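Local structure of endo-1,4-b-d-mannanase (Trichoderma reesei, 1QNR) at residues W183-S186 and V187-V191; T211-A215 and Y216-Y220; S330-Q333 and C334-N338. The protein hydrolyses internal beta-1,4-mannosidic linkages of mannan polysaccharides, as an endo-acting mannanase of glycoside hydrolase family 5. One frame throughout, in Å; residues are numbered along the deposited sequence. Where two conformers were deposited one is given.

How the contacts relate
All three contacts are local and none touches another. Contacts 1 and 3 are turns of helices 178-194 and 330-343, on opposite sides of the chain's centre; contact 2 is a loop between strand 199-201 and helix 226-230. Contact 1 lies closer to the chain's centre, half of its touching residues buried; contacts 2 and 3 lie nearer the surface, each with two buried and four exposed touching residues. In all three an aromatic ring receives a CH group on a face: a valine methyl in contact 1, a glycine CA in contact 2, valine and lysine CB atoms in contact 3. Their backbones differ: regular alpha-helix, Asx and 3-10 turns, and a widened helical turn.

Contact 1: residues W183-S186 and V187-V191; sequences WATS and VSQYV
V187 lays its CG2 methyl over one face of the W183 indole, one helical turn back. V187 CG2 is 3.8 Å from the centroid of the W183 five-membered ring and 23° off the ring normal, a CH-pi contact displaced toward the rim on the NE1 side; V187 CG2 comes within 3.5 Å of W183 NE1. CG of W183 is anti to its backbone N (chi1 172°), which carries the indole alongside the following turn, and NE1 hydrogen-bonds to Q141. Y135 meets the same indole edge-to-face, and V187 also packs on Y144 of helix 138-155. S188 lies on the buried side as well: its OG, turned between N and the carbonyl carbon (chi1 59°), donates to A184 O at 2.7 Å. A184 O also accepts from S188 N at 3.0 Å, and the hydroxyl has a second partner in S234. The stretch belongs to helix 178-194, the crossover of a beta-alpha-beta unit between parallel strands 161-165 and 199-201 of the TIM barrel, and V191 and S188 touch V200 of the second strand. Toward solvent the packing is looser. T185 and Q189 run side by side in the same direction; the Q189 chain, extended beyond CG, brings its NE2 to 3.6 Å from T185 CG2, while Q189 N bonds to T185 O at 3.1 Å. T185 OG1 turns back along the helix to V181 O.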
# COMPACT_ATOMS: atom_id res chain seq x y z
N TRP A 183 -13.57 -12.38 4.25
CA TRP A 183 -13.70 -11.27 3.27
C TRP A 183 -12.47 -11.24 2.36
O TRP A 183 -12.63 -11.15 1.11
CB TRP A 183 -13.78 -9.97 4.11
CG TRP A 183 -13.73 -8.71 3.26
CD1 TRP A 183 -14.80 -8.14 2.57
CD2 TRP A 183 -12.59 -7.86 3.03
NE1 TRP A 183 -14.37 -7.03 1.87
CE2 TRP A 183 -13.01 -6.85 2.15
CE3 TRP A 183 -11.25 -7.91 3.47
CZ2 TRP A 183 -12.13 -5.84 1.77
CZ3 TRP A 183 -10.38 -6.88 3.05
CH2 TRP A 183 -10.82 -5.86 2.18
N ALA A 184 -11.25 -11.36 2.91
CA ALA A 184 -10.07 -11.31 2.04
C ALA A 184 -9.99 -12.49 1.09
O ALA A 184 -9.54 -12.34 -0.07
CB ALA A 184 -8.80 -11.24 2.91
N THR A 185 -10.47 -13.67 1.54
CA THR A 185 -10.51 -14.84 0.66
C THR A 185 -11.44 -14.55 -0.51
O THR A 185 -11.04 -14.76 -1.73
CB THR A 185 -10.99 -16.08 1.48
OG1 THR A 185 -10.04 -16.40 2.48
CG2 THR A 185 -11.19 -17.31 0.58
N SER A 186 -12.67 -14.13 -0.28
CA SER A 186 -13.62 -13.87 -1.36
C SER A 186 -13.21 -12.72 -2.28
O SER A 186 -13.30 -12.85 -3.55
CB SER A 186 -15.01 -13.54 -0.75
OG SER A 186 -15.93 -13.45 -1.84
N VAL A 187 -12.72 -11.59 -1.70
CA VAL A 187 -12.38 -10.46 -2.58
C VAL A 187 -11.13 -10.79 -3.39
O VAL A 187 -11.10 -10.43 -4.60
CB VAL A 187 -12.18 -9.16 -1.78
CG1 VAL A 187 -11.69 -7.99 -2.64
CG2 VAL A 187 -13.49 -8.73 -1.06
N SER A 188 -10.12 -11.44 -2.83
CA SER A 188 -8.90 -11.74 -3.67
C SER A 188 -9.27 -12.73 -4.76
O SER A 188 -8.70 -12.65 -5.84
CB SER A 188 -7.73 -12.22 -2.81
OG SER A 188 -8.03 -13.43 -2.02
N GLN A 189 -10.13 -13.74 -4.50
CA GLN A 189 -10.63 -14.59 -5.60
C GLN A 189 -11.31 -13.76 -6.67
O GLN A 189 -11.09 -14.01 -7.91
CB GLN A 189 -11.63 -15.68 -5.08
CG GLN A 189 -11.00 -16.79 -4.29
CD GLN A 189 -12.05 -17.72 -3.66
OE1 GLN A 189 -13.25 -17.66 -4.03
NE2 GLN A 189 -11.59 -18.57 -2.78
N TYR A 190 -12.11 -12.74 -6.32
CA TYR A 190 -12.75 -11.87 -7.33
C TYR A 190 -11.73 -11.12 -8.13
O TYR A 190 -11.82 -11.03 -9.39
CB TYR A 190 -13.73 -10.92 -6.61
CG TYR A 190 -14.43 -9.94 -7.53
CD1 TYR A 190 -15.23 -10.44 -8.58
CD2 TYR A 190 -14.34 -8.55 -7.45
CE1 TYR A 190 -15.88 -9.63 -9.52
CE2 TYR A 190 -15.01 -7.69 -8.31
CZ TYR A 190 -15.73 -8.26 -9.36
OH TYR A 190 -16.36 -7.39 -10.27
N VAL A 191 -10.71 -10.54 -7.50
CA VAL A 191 -9.67 -9.81 -8.26
C VAL A 191 -8.97 -10.75 -9.23
O VAL A 191 -8.78 -10.38 -10.43
CB VAL A 191 -8.61 -9.16 -7.31
CG1 VAL A 191 -7.48 -8.44 -8.10
CG2 VAL A 191 -9.28 -8.12 -6.40

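Contact 2: residues T211-A215 and Y216-Y220; sequences TGDGA and YPYTY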
# COMPACT_ATOMS: atom_id res chain seq x y z
N THR A 211 4.41 -15.12 17.98
CA THR A 211 5.84 -15.40 18.18
C THR A 211 6.64 -14.17 18.64
O THR A 211 7.88 -14.22 18.75
CB THR A 211 6.44 -15.83 16.83
OG1 THR A 211 6.06 -14.85 15.81
CG2 THR A 211 5.92 -17.18 16.35
N GLY A 212 5.94 -13.10 19.03
CA GLY A 212 6.54 -11.87 19.50
C GLY A 212 6.67 -11.81 21.04
O GLY A 212 6.71 -12.85 21.72
N ASP A 213 6.65 -10.57 21.51
CA ASP A 213 6.85 -10.32 22.96
C ASP A 213 5.57 -9.93 23.69
O ASP A 213 5.67 -9.45 24.84
CB ASP A 213 7.91 -9.28 23.18
CG ASP A 213 7.57 -7.84 22.78
OD1 ASP A 213 6.50 -7.63 22.14
OD2 ASP A 213 8.35 -6.91 23.13
N GLY A 214 4.43 -10.08 23.00
CA GLY A 214 3.19 -9.75 23.76
C GLY A 214 2.85 -8.29 23.77
O GLY A 214 1.76 -7.98 24.36
N ALA A 215 3.59 -7.38 23.13
CA ALA A 215 3.14 -5.97 23.09
C ALA A 215 1.80 -5.90 22.32
O ALA A 215 1.52 -6.80 21.48
CB ALA A 215 4.24 -5.14 22.38
N TYR A 216 1.04 -4.80 22.48
CA TYR A 216 -0.24 -4.66 21.80
C TYR A 216 -0.28 -5.00 20.31
O TYR A 216 -1.19 -5.76 19.95
CB TYR A 216 -0.99 -3.33 22.06
CG TYR A 216 -2.47 -3.40 21.52
CD1 TYR A 216 -3.49 -4.11 22.16
CD2 TYR A 216 -2.87 -2.75 20.39
CE1 TYR A 216 -4.78 -4.10 21.66
CE2 TYR A 216 -4.10 -2.75 19.80
CZ TYR A 216 -5.10 -3.43 20.46
OH TYR A 216 -6.45 -3.56 20.05
N PRO A 217 0.67 -4.59 19.47
CA PRO A 217 0.57 -4.94 18.05
C PRO A 217 0.59 -6.45 17.84
O PRO A 217 0.11 -6.89 16.75
CB PRO A 217 1.83 -4.26 17.45
CG PRO A 217 2.04 -3.07 18.39
CD PRO A 217 1.77 -3.66 19.77
N TYR A 218 1.24 -7.28 18.70
CA TYR A 218 1.18 -8.74 18.51
C TYR A 218 -0.16 -9.36 18.98
O TYR A 218 -0.32 -10.53 18.64
CB TYR A 218 2.35 -9.35 19.31
CG TYR A 218 3.80 -9.15 18.74
CD1 TYR A 218 4.08 -9.82 17.53
CD2 TYR A 218 4.75 -8.39 19.37
CE1 TYR A 218 5.38 -9.68 17.00
CE2 TYR A 218 6.05 -8.27 18.86
CZ TYR A 218 6.32 -8.91 17.64
OH TYR A 218 7.63 -8.81 17.12
N THR A 219 -0.96 -8.63 19.75
CA THR A 219 -2.21 -9.28 20.26
C THR A 219 -3.30 -9.27 19.20
O THR A 219 -3.06 -8.78 18.07
CB THR A 219 -2.67 -8.61 21.57
OG1 THR A 219 -1.67 -8.68 22.61
CG2 THR A 219 -3.92 -9.21 22.17
N TYR A 220 -4.51 -9.71 19.52
CA TYR A 220 -5.59 -9.94 18.57
C TYR A 220 -6.78 -9.05 18.83
O TYR A 220 -7.96 -9.49 18.77
CB TYR A 220 -5.97 -11.45 18.57
CG TYR A 220 -4.82 -12.32 18.10
CD1 TYR A 220 -4.49 -12.53 16.76
CD2 TYR A 220 -3.93 -12.86 19.06
CE1 TYR A 220 -3.45 -13.32 16.34
CE2 TYR A 220 -2.84 -13.63 18.65
CZ TYR A 220 -2.60 -13.85 17.30
OH TYR A 220 -1.58 -14.67 16.88
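With CG of Y218 anti to its own carbonyl carbon (chi1 -73°), the phenol ring reaches back beneath G212, while D213, its chi1 at 70°, swings its carboxylate to the ring's edge. G212 CA sits almost centrally over one face of the Y218 ring, 3.5 Å from its centroid and 11° off the normal. This CH-pi contact leaves no room for a side chain at G212, since a CB would clash with Y218 CE1. D213 OD1 lies near the ring plane, 3.4 Å from Y218 CD2, the carboxylate turned nearly upright to the ring. D213 OD1 also accepts a hydrogen bond from A215 N at 3.1 Å, from above the carboxylate plane, closing an Asx turn, and W253 NE1 is its further partner. A 3-10 turn at 216-218 follows in this loop of the TIM-barrel domain, where Y218 N makes a bent bond to A215 O at 2.8 Å. Y218 OH hydrogen-bonds to T260 OG1; a leucine here would probably leave T260 OG1 without that partner and open a gap under G212 CA. Beside the turn, A215 CB packs against P217 CD at 3.9 Å, and W253 touches both residues. On the outer side D213 touches an N-acetylglucosamine of a glycan attached to the protein.

Contact 3: residues S330-Q333 and C334-N338; sequences SNWQ and CLVKN
The indole of W332 lies across V336 and K337 in helix 330-343, the last helix of this TIM-barrel chain, where the helix widens into a pi-type turn. A chi1 of 168° swings the ring system away from its own N and along the helix, over the widened turn, and chi2 sets it roughly perpendicular to the CA-CB-CG plane. Two CB atoms meet the W332 indole over one face: V336 CB is 4.1 Å from the centroid of the five-membered ring, and K337 CB is 4.2 Å from that of the six-membered ring, 16° off its normal. V336 crosses the indole at about a right angle and sets CG1 near NE1, which is hydrogen-bonded to S48; Y327 meets the ring edge-to-face. K337 starts with CG anti to N, and the bends at chi3 and chi4 carry NZ off the ring to a salt bridge with D341. Beneath the indole W332 O receives two backbone donors, V336 N at 2.9 Å from above the carbonyl plane and K337 N at 3.0 Å nearly along the C=O axis, and the i+5 spacing persists in the bond from N338 N to Q333 O. On another side of the helix, C334 SG is joined by a disulfide to C284 of helix 283-295. L335 touches E287 of the same helix, and L335 CB rests 3.4 Å from N331 O.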
# COMPACT_ATOMS: atom_id res chain seq x y z
N SER A 330 19.35 15.69 3.49
CA SER A 330 20.26 14.82 4.20
C SER A 330 19.59 13.50 4.60
O SER A 330 20.25 12.44 4.62
CB SER A 330 20.82 15.50 5.47
OG SER A 330 19.88 15.99 6.34
N ASN A 331 18.29 13.47 4.95
CA ASN A 331 17.62 12.22 5.24
C ASN A 331 17.43 11.41 3.95
O ASN A 331 17.46 10.16 4.06
CB ASN A 331 16.25 12.50 5.89
CG ASN A 331 16.28 12.97 7.35
OD1 ASN A 331 15.26 13.54 7.86
ND2 ASN A 331 17.40 12.71 7.98
N TRP A 332 17.27 12.00 2.78
CA TRP A 332 17.30 11.22 1.51
C TRP A 332 18.65 10.56 1.38
O TRP A 332 18.73 9.41 0.93
CB TRP A 332 16.90 12.15 0.35
CG TRP A 332 17.15 11.60 -1.02
CD1 TRP A 332 16.27 10.92 -1.83
CD2 TRP A 332 18.38 11.65 -1.80
NE1 TRP A 332 16.86 10.52 -3.02
CE2 TRP A 332 18.15 11.00 -3.02
CE3 TRP A 332 19.62 12.28 -1.55
CZ2 TRP A 332 19.13 10.83 -4.02
CZ3 TRP A 332 20.58 12.15 -2.56
CH2 TRP A 332 20.34 11.47 -3.74
N GLN A 333 19.78 11.26 1.66
CA GLN A 333 21.10 10.60 1.52
C GLN A 333 21.13 9.40 2.45
O GLN A 333 21.60 8.32 2.03
CB GLN A 333 22.24 11.61 1.84
CG GLN A 333 23.71 11.29 2.13
CD GLN A 333 24.76 12.15 2.76
OE1 GLN A 333 26.03 11.88 2.92
NE2 GLN A 333 24.56 13.37 3.36
N CYS A 334 20.74 9.57 3.69
CA CYS A 334 20.84 8.51 4.71
C CYS A 334 19.93 7.26 4.49
O CYS A 334 20.38 6.12 4.63
CB CYS A 334 20.50 9.07 6.08
SG CYS A 334 20.52 7.90 7.45
N LEU A 335 18.67 7.55 4.10
CA LEU A 335 17.65 6.48 4.04
C LEU A 335 17.26 6.03 2.66
O LEU A 335 16.48 5.06 2.49
CB LEU A 335 16.37 7.04 4.77
CG LEU A 335 16.59 7.25 6.28
CD1 LEU A 335 15.35 7.91 6.92
CD2 LEU A 335 16.97 5.96 7.01
N VAL A 336 17.72 6.73 1.60
CA VAL A 336 17.46 6.39 0.22
C VAL A 336 18.77 6.07 -0.52
O VAL A 336 18.99 4.88 -0.82
CB VAL A 336 16.62 7.48 -0.53
CG1 VAL A 336 16.23 6.94 -1.90
CG2 VAL A 336 15.38 7.82 0.30
N LYS A 337 19.60 7.07 -0.82
CA LYS A 337 20.84 6.75 -1.61
C LYS A 337 21.70 5.76 -0.81
O LYS A 337 22.11 4.80 -1.56
CB LYS A 337 21.58 8.08 -1.87
CG LYS A 337 22.82 7.82 -2.72
CD LYS A 337 23.56 9.02 -3.25
CE LYS A 337 25.08 8.74 -3.23
NZ LYS A 337 25.45 7.65 -4.17
N ASN A 338 21.98 5.84 0.46
CA ASN A 338 22.89 4.87 1.12
C ASN A 338 22.24 3.51 1.15
O ASN A 338 22.95 2.46 1.05
CB ASN A 338 23.30 5.26 2.55
CG ASN A 338 24.21 6.51 2.66
OD1 ASN A 338 24.37 7.06 3.81
ND2 ASN A 338 24.64 6.99 1.54